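Local structure of thioesterase (Pseudomonas aeruginosa, 2O5U) at residues A[89-99]-A[130-141]. The protein probably hydrolyses fatty acyl-CoA thioesters, acting as a hotdog-fold thioesterase. Sequence-based numbering, arbitrary orientation.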
loop_
_atom_site.group_PDB
_atom_site.type_symbol
_atom_site.label_atom_id
_atom_site.label_comp_id
_atom_site.label_asym_id
_atom_site.label_seq_id
_atom_site.Cartn_x
_atom_site.Cartn_y
_atom_site.Cartn_z
ATOM N N VAL A 89 -8.138 -20.539 14.745
ATOM C CA VAL A 89 -9.303 -20.806 13.904
ATOM C C VAL A 89 -10.455 -20.927 14.890
ATOM O O VAL A 89 -10.419 -21.745 15.817
ATOM C CB VAL A 89 -9.071 -22.108 13.073
ATOM C CG1 VAL A 89 -10.386 -22.780 12.675
ATOM C CG2 VAL A 89 -8.142 -21.764 11.845
ATOM N N ALA A 90 -11.482 -20.118 14.696
ATOM C CA ALA A 90 -12.680 -20.166 15.568
ATOM C C ALA A 90 -13.661 -21.190 15.057
ATOM O O ALA A 90 -14.342 -21.825 15.832
ATOM C CB ALA A 90 -13.373 -18.793 15.616
ATOM N N ARG A 91 -13.798 -21.300 13.751
ATOM C CA ARG A 91 -14.589 -22.409 13.175
ATOM C C ARG A 91 -14.087 -22.904 11.850
ATOM O O ARG A 91 -13.522 -22.142 11.054
ATOM C CB ARG A 91 -16.101 -22.163 13.124
ATOM C CG ARG A 91 -16.577 -20.901 12.536
ATOM C CD ARG A 91 -17.956 -21.114 11.810
ATOM N NE ARG A 91 -17.873 -20.264 10.621
ATOM C CZ ARG A 91 -17.582 -20.694 9.389
ATOM N NH1 ARG A 91 -17.456 -22.002 9.116
ATOM N NH2 ARG A 91 -17.467 -19.800 8.421
ATOM N N LEU A 92 -14.283 -24.197 11.623
ATOM C CA LEU A 92 -13.750 -24.835 10.445
ATOM C C LEU A 92 -14.862 -25.690 9.865
ATOM O O LEU A 92 -15.375 -26.620 10.511
ATOM C CB LEU A 92 -12.501 -25.655 10.796
ATOM C CG LEU A 92 -11.885 -26.565 9.717
ATOM C CD1 LEU A 92 -11.339 -25.689 8.620
ATOM C CD2 LEU A 92 -10.760 -27.400 10.311
ATOM N N GLY A 93 -15.292 -25.303 8.683
ATOM C CA GLY A 93 -16.416 -25.946 8.076
ATOM C C GLY A 93 -15.901 -26.669 6.856
ATOM O O GLY A 93 -14.694 -26.810 6.672
ATOM N N ASN A 94 -16.837 -27.103 6.032
ATOM C CA ASN A 94 -16.521 -27.879 4.828
ATOM C C ASN A 94 -15.787 -27.003 3.804
ATOM O O ASN A 94 -14.701 -27.393 3.306
ATOM C CB ASN A 94 -17.809 -28.436 4.215
ATOM C CG ASN A 94 -17.541 -29.480 3.127
ATOM O OD1 ASN A 94 -16.647 -30.311 3.264
ATOM N ND2 ASN A 94 -18.320 -29.437 2.046
ATOM N N SER A 95 -16.374 -25.837 3.495
ATOM C CA SER A 95 -15.773 -24.917 2.513
ATOM C C SER A 95 -15.309 -23.572 3.081
ATOM O O SER A 95 -14.643 -22.815 2.381
ATOM C CB SER A 95 -16.684 -24.693 1.317
ATOM O OG SER A 95 -17.917 -24.098 1.681
ATOM N N SER A 96 -15.621 -23.301 4.352
ATOM C CA SER A 96 -15.299 -22.022 4.900
ATOM C C SER A 96 -14.620 -22.175 6.271
ATOM O O SER A 96 -14.771 -23.180 6.971
ATOM C CB SER A 96 -16.574 -21.178 4.992
ATOM O OG SER A 96 -17.400 -21.685 6.028
ATOM N N VAL A 97 -13.912 -21.132 6.668
ATOM C CA VAL A 97 -13.109 -21.129 7.872
ATOM C C VAL A 97 -13.106 -19.675 8.399
ATOM O O VAL A 97 -12.934 -18.705 7.647
ATOM C CB VAL A 97 -11.656 -21.760 7.643
ATOM C CG1 VAL A 97 -10.860 -21.031 6.608
ATOM C CG2 VAL A 97 -10.830 -21.885 8.978
ATOM N N GLN A 98 -13.373 -19.547 9.700
ATOM C CA GLN A 98 -13.296 -18.224 10.365
ATOM C C GLN A 98 -12.028 -18.189 11.222
ATOM O O GLN A 98 -11.875 -18.995 12.144
ATOM C CB GLN A 98 -14.514 -17.968 11.250
ATOM C CG GLN A 98 -14.591 -16.470 11.855
ATOM C CD GLN A 98 -15.012 -16.395 13.343
ATOM O OE1 GLN A 98 -15.572 -17.328 13.895
ATOM N NE2 GLN A 98 -14.721 -15.246 13.998
ATOM N N TYR A 99 -11.141 -17.219 10.931
ATOM C CA TYR A 99 -9.934 -16.949 11.725
ATOM C C TYR A 99 -10.198 -15.852 12.773
ATOM O O TYR A 99 -10.967 -14.906 12.522
ATOM C CB TYR A 99 -8.798 -16.484 10.821
ATOM C CG TYR A 99 -8.590 -17.289 9.563
ATOM C CD1 TYR A 99 -9.156 -16.911 8.337
ATOM C CD2 TYR A 99 -7.873 -18.462 9.609
ATOM C CE1 TYR A 99 -8.921 -17.710 7.165
ATOM C CE2 TYR A 99 -7.656 -19.237 8.498
ATOM C CZ TYR A 99 -8.176 -18.861 7.290
ATOM O OH TYR A 99 -7.925 -19.641 6.201
ATOM N N VAL A 130 -15.784 -25.159 -3.241
ATOM C CA VAL A 130 -15.364 -26.549 -3.188
ATOM C C VAL A 130 -15.037 -26.775 -1.736
ATOM O O VAL A 130 -14.961 -25.799 -0.979
ATOM C CB VAL A 130 -14.112 -26.810 -4.038
ATOM C CG1 VAL A 130 -14.509 -26.872 -5.490
ATOM C CG2 VAL A 130 -13.043 -25.745 -3.775
ATOM N N ALA A 131 -14.788 -28.010 -1.336
ATOM C CA ALA A 131 -14.393 -28.190 0.064
ATOM C C ALA A 131 -12.920 -27.834 0.245
ATOM O O ALA A 131 -12.075 -27.985 -0.685
ATOM C CB ALA A 131 -14.696 -29.555 0.571
ATOM N N ILE A 132 -12.619 -27.330 1.437
ATOM C CA ILE A 132 -11.254 -27.059 1.811
ATOM C C ILE A 132 -10.442 -28.366 1.626
ATOM O O ILE A 132 -10.814 -29.429 2.167
ATOM C CB ILE A 132 -11.197 -26.585 3.299
ATOM C CG1 ILE A 132 -11.937 -25.242 3.472
ATOM C CG2 ILE A 132 -9.767 -26.567 3.794
ATOM C CD1 ILE A 132 -12.230 -24.888 5.026
ATOM N N PRO A 133 -9.362 -28.298 0.847
ATOM C CA PRO A 133 -8.493 -29.444 0.595
ATOM C C PRO A 133 -7.953 -30.087 1.878
ATOM O O PRO A 133 -7.655 -29.349 2.845
ATOM C CB PRO A 133 -7.347 -28.831 -0.209
ATOM C CG PRO A 133 -8.021 -27.688 -1.020
ATOM C CD PRO A 133 -8.977 -27.118 0.041
ATOM N N GLN A 134 -7.789 -31.420 1.866
ATOM C CA GLN A 134 -7.420 -32.201 3.082
ATOM C C GLN A 134 -6.163 -31.701 3.832
ATOM O O GLN A 134 -6.155 -31.565 5.055
ATOM C CB GLN A 134 -7.343 -33.713 2.762
ATOM C CG GLN A 134 -7.279 -34.624 4.022
ATOM C CD GLN A 134 -8.443 -34.420 5.008
ATOM O OE1 GLN A 134 -9.612 -34.580 4.642
ATOM N NE2 GLN A 134 -8.126 -34.105 6.261
ATOM N N GLU A 135 -5.101 -31.433 3.086
ATOM C CA GLU A 135 -3.862 -30.970 3.691
ATOM C C GLU A 135 -4.052 -29.588 4.347
ATOM O O GLU A 135 -3.521 -29.339 5.403
ATOM C CB GLU A 135 -2.713 -30.990 2.647
ATOM C CG GLU A 135 -1.352 -30.442 3.134
ATOM C CD GLU A 135 -0.184 -30.641 2.109
ATOM O OE1 GLU A 135 0.968 -30.306 2.449
ATOM O OE2 GLU A 135 -0.379 -31.134 0.961
ATOM N N LEU A 136 -4.827 -28.709 3.731
ATOM C CA LEU A 136 -5.107 -27.399 4.311
ATOM C C LEU A 136 -6.039 -27.533 5.548
ATOM O O LEU A 136 -5.809 -26.883 6.580
ATOM C CB LEU A 136 -5.740 -26.542 3.232
ATOM C CG LEU A 136 -6.023 -25.071 3.346
ATOM C CD1 LEU A 136 -4.829 -24.407 3.987
ATOM C CD2 LEU A 136 -6.241 -24.489 1.951
ATOM N N ARG A 137 -7.078 -28.372 5.459
ATOM C CA ARG A 137 -7.941 -28.699 6.624
ATOM C C ARG A 137 -7.115 -29.148 7.862
ATOM O O ARG A 137 -7.347 -28.687 9.001
ATOM C CB ARG A 137 -8.960 -29.802 6.262
ATOM C CG ARG A 137 -10.010 -30.052 7.354
ATOM C CD ARG A 137 -11.054 -31.104 6.951
ATOM N NE ARG A 137 -11.654 -30.741 5.661
ATOM C CZ ARG A 137 -12.584 -29.810 5.482
ATOM N NH1 ARG A 137 -13.077 -29.153 6.520
ATOM N NH2 ARG A 137 -13.008 -29.530 4.253
ATOM N N ASP A 138 -6.188 -30.071 7.634
ATOM C CA ASP A 138 -5.354 -30.651 8.711
ATOM C C ASP A 138 -4.584 -29.556 9.426
ATOM O O ASP A 138 -4.549 -29.516 10.630
ATOM C CB ASP A 138 -4.348 -31.656 8.133
ATOM C CG ASP A 138 -4.986 -32.986 7.779
ATOM O OD1 ASP A 138 -6.152 -33.231 8.200
ATOM O OD2 ASP A 138 -4.305 -33.761 7.086
ATOM N N ALA A 139 -3.997 -28.652 8.661
ATOM C CA ALA A 139 -3.263 -27.494 9.203
ATOM C C ALA A 139 -4.164 -26.530 9.965
ATOM O O ALA A 139 -3.778 -25.985 11.040
ATOM C CB ALA A 139 -2.531 -26.782 8.075
ATOM N N LEU A 140 -5.351 -26.278 9.412
ATOM C CA LEU A 140 -6.318 -25.383 10.069
ATOM C C LEU A 140 -6.851 -26.013 11.369
ATOM O O LEU A 140 -7.085 -25.317 12.361
ATOM C CB LEU A 140 -7.499 -25.092 9.146
ATOM C CG LEU A 140 -7.181 -24.279 7.893
ATOM C CD1 LEU A 140 -8.375 -24.322 6.932
ATOM C CD2 LEU A 140 -6.839 -22.845 8.411
ATOM N N ALA A 141 -7.082 -27.318 11.349
ATOM C CA ALA A 141 -7.538 -28.015 12.514
ATOM C C ALA A 141 -6.542 -27.872 13.686
ATOM O O ALA A 141 -6.960 -27.745 14.817
ATOM C CB ALA A 141 -7.838 -29.534 12.192
#
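In this hotdog-fold protein, the hairpin joining strands 83-92 and 96-105 is covered at its turn by the C-terminal helix 134-141, with Arg137 gripping the turn and Leu140 packing against Val89, Leu92, Val97 and Tyr99. The guanidinium of Arg137 spans two successive carbonyls: NH1 donates to Gly93 O at 2.9 Å, from above that carbonyl's plane, and NH2 to Asn94 O at 2.9 Å, on a lone pair. Both acceptors lie near the guanidinium plane, an arrangement suited to arginine, whose planar end presents two N-H donors side by side, pointing nearly the same way. A bend at chi3 (-53°) sets both terminal nitrogens facing the carbonyls. Asn94 O is gripped twice, since Ile132 N also donates to it at 2.8 Å with a nearly straight bond (161°), tying the run-in to the helix to the same turn.

Beside this polar end, aliphatic side chains join helix and sheet. The forked end of Leu140 serves two sides: CD1 packs 3.7 Å from Leu92 CD1 and meets Val97 CG2 tip to tip, while CD2 touches Val89 and lies at the ring edge of Tyr99, 3.7 Å from CE2. The longer branch of Ile132 lets CD1 reach Leu92 CD1 at 3.8 Å. The Tyr99 hydroxyl is hydrogen-bonded to His119. The whole is a turn between two inner strands of the antiparallel hotdog sheet, with the chain's last helix packed against it, beside the long helix 34-53.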